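Local coordinates for NTF2 domain-containing protein (Chaetomium thermophilum, PDB 4X2H) that probably acts as the Mtr2 subunit of the Mex67:Mtr2 mRNA nuclear export factor, pairing with its partner through an NTF2-like domain, at residues His95-Tyr101 against Arg120-Ala124. Sequence-based numbering, arbitrary orientation.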
loop_
_atom_site.group_PDB
_atom_site.type_symbol
_atom_site.label_atom_id
_atom_site.label_comp_id
_atom_site.label_asym_id
_atom_site.label_seq_id
_atom_site.Cartn_x
_atom_site.Cartn_y
_atom_site.Cartn_z
ATOM N N HIS B 95 2.073 -6.170 -3.880
ATOM C CA HIS B 95 1.360 -6.726 -5.025
ATOM C C HIS B 95 1.930 -6.148 -6.311
ATOM O O HIS B 95 2.257 -4.963 -6.373
ATOM C CB HIS B 95 -0.136 -6.401 -4.982
ATOM C CG HIS B 95 -0.872 -7.016 -3.834
ATOM N ND1 HIS B 95 -2.213 -6.783 -3.611
ATOM C CD2 HIS B 95 -0.468 -7.859 -2.856
ATOM C CE1 HIS B 95 -2.600 -7.449 -2.538
ATOM N NE2 HIS B 95 -1.560 -8.107 -2.060
ATOM N N VAL B 96 2.016 -6.977 -7.342
ATOM C CA VAL B 96 2.356 -6.504 -8.677
ATOM C C VAL B 96 1.078 -6.022 -9.350
ATOM O O VAL B 96 0.117 -6.786 -9.483
ATOM C CB VAL B 96 3.025 -7.607 -9.508
ATOM C CG1 VAL B 96 3.269 -7.143 -10.943
ATOM C CG2 VAL B 96 4.329 -8.038 -8.847
ATOM N N ILE B 97 1.060 -4.754 -9.756
ATOM C CA ILE B 97 -0.127 -4.169 -10.380
ATOM C C ILE B 97 0.071 -4.009 -11.884
ATOM O O ILE B 97 -0.879 -3.736 -12.609
ATOM C CB ILE B 97 -0.491 -2.812 -9.751
ATOM C CG1 ILE B 97 0.701 -1.852 -9.783
ATOM C CG2 ILE B 97 -0.973 -3.031 -8.328
ATOM C CD1 ILE B 97 0.367 -0.447 -9.311
ATOM N N ASN B 98 1.308 -4.172 -12.344
ATOM C CA ASN B 98 1.576 -4.313 -13.774
ATOM C C ASN B 98 2.836 -5.133 -13.982
ATOM O O ASN B 98 3.946 -4.633 -13.810
ATOM C CB ASN B 98 1.715 -2.953 -14.457
ATOM C CG ASN B 98 1.811 -3.067 -15.971
ATOM O OD1 ASN B 98 1.736 -4.163 -16.531
ATOM N ND2 ASN B 98 1.965 -1.931 -16.639
ATOM N N ALA B 99 2.650 -6.395 -14.352
ATOM C CA ALA B 99 3.758 -7.309 -14.591
ATOM C C ALA B 99 4.384 -7.086 -15.964
ATOM O O ALA B 99 5.391 -7.712 -16.296
ATOM C CB ALA B 99 3.283 -8.750 -14.459
ATOM N N ASP B 100 3.778 -6.203 -16.756
ATOM C CA ASP B 100 4.252 -5.903 -18.105
ATOM C C ASP B 100 4.579 -4.419 -18.208
ATOM O O ASP B 100 4.219 -3.758 -19.176
ATOM C CB ASP B 100 3.200 -6.295 -19.149
ATOM C CG ASP B 100 3.731 -6.249 -20.579
ATOM O OD1 ASP B 100 4.960 -6.359 -20.781
ATOM O OD2 ASP B 100 2.906 -6.095 -21.504
ATOM N N TYR B 101 5.248 -3.895 -17.192
ATOM C CA TYR B 101 5.569 -2.476 -17.153
ATOM C C TYR B 101 6.563 -2.145 -18.264
ATOM O O TYR B 101 7.596 -2.807 -18.388
ATOM C CB TYR B 101 6.125 -2.099 -15.781
ATOM C CG TYR B 101 6.367 -0.621 -15.616
ATOM C CD1 TYR B 101 5.358 0.218 -15.163
ATOM C CD2 TYR B 101 7.598 -0.063 -15.923
ATOM C CE1 TYR B 101 5.573 1.573 -15.017
ATOM C CE2 TYR B 101 7.823 1.285 -15.781
ATOM C CZ TYR B 101 6.807 2.100 -15.326
ATOM O OH TYR B 101 7.035 3.447 -15.186
ATOM N N ARG B 120 10.115 -6.818 -14.864
ATOM C CA ARG B 120 9.442 -5.596 -15.285
ATOM C C ARG B 120 8.171 -5.383 -14.474
ATOM O O ARG B 120 7.066 -5.330 -15.019
ATOM C CB ARG B 120 9.129 -5.649 -16.783
ATOM C CG ARG B 120 10.383 -5.705 -17.638
ATOM C CD ARG B 120 10.105 -5.453 -19.111
ATOM N NE ARG B 120 9.309 -6.518 -19.723
ATOM C CZ ARG B 120 8.023 -6.418 -20.056
ATOM N NH1 ARG B 120 7.344 -5.297 -19.846
ATOM N NH2 ARG B 120 7.410 -7.455 -20.611
ATOM N N MET B 121 8.355 -5.245 -13.165
ATOM C CA MET B 121 7.251 -5.165 -12.215
ATOM C C MET B 121 6.959 -3.747 -11.761
ATOM O O MET B 121 7.860 -3.029 -11.319
ATOM C CB MET B 121 7.559 -6.001 -10.972
ATOM C CG MET B 121 7.836 -7.466 -11.227
ATOM S SD MET B 121 8.179 -8.333 -9.680
ATOM C CE MET B 121 9.727 -7.587 -9.182
ATOM N N MET B 122 5.691 -3.358 -11.860
ATOM C CA MET B 122 5.179 -2.195 -11.157
ATOM C C MET B 122 4.479 -2.715 -9.909
ATOM O O MET B 122 3.562 -3.531 -10.009
ATOM C CB MET B 122 4.218 -1.395 -12.028
ATOM C CG MET B 122 3.562 -0.229 -11.335
ATOM S SD MET B 122 2.407 0.586 -12.456
ATOM C CE MET B 122 3.085 2.240 -12.465
ATOM N N MET B 123 4.918 -2.254 -8.744
ATOM C CA MET B 123 4.448 -2.813 -7.482
ATOM C C MET B 123 3.724 -1.804 -6.610
ATOM O O MET B 123 4.100 -0.635 -6.546
ATOM C CB MET B 123 5.623 -3.396 -6.699
ATOM C CG MET B 123 6.175 -4.676 -7.304
ATOM S SD MET B 123 7.781 -5.144 -6.638
ATOM C CE MET B 123 8.824 -3.854 -7.321
ATOM N N ALA B 124 2.680 -2.288 -5.947
ATOM C CA ALA B 124 2.001 -1.555 -4.880
ATOM C C ALA B 124 2.471 -2.107 -3.545
ATOM O O ALA B 124 2.189 -3.256 -3.211
ATOM C CB ALA B 124 0.495 -1.681 -5.014
#
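An antiparallel strand pair can take up an extra residue and still satisfy its backbone. At the regular end, His95 N donates to Ala124 O (3.0 Å) and Ala124 N returns to His95 O (2.7 Å). Then a classic beta bulge intervenes: Met122 O accepts from Ile97 N at 2.8 Å and, weakly, from Asn98 N at 3.3 Å, while Met122 N donates to Asn98 O (2.9 Å). The bulge lies where strand 83-96 runs beside strand 122-135 in the curved sheet of this NTF2-like domain, where His95 and Asn98 side chains hydrogen-bond to the Mex67-type partner chain. Beyond it, Asn98 OD1 receives Asp100 N at 2.9 Å, an Asx turn, and Tyr101 N reaches Arg120 O (3.2 Å). Asp100 OD1, also paired with Arg102 NE, accepts from Arg120 NH2 (2.7 Å) and NH1 (2.8 Å) in a salt bridge; NH1 donates to Tyr101 O (2.9 Å) too, and NE to His113 O. Met122 CE rests 3.6 Å from Tyr101 CE1.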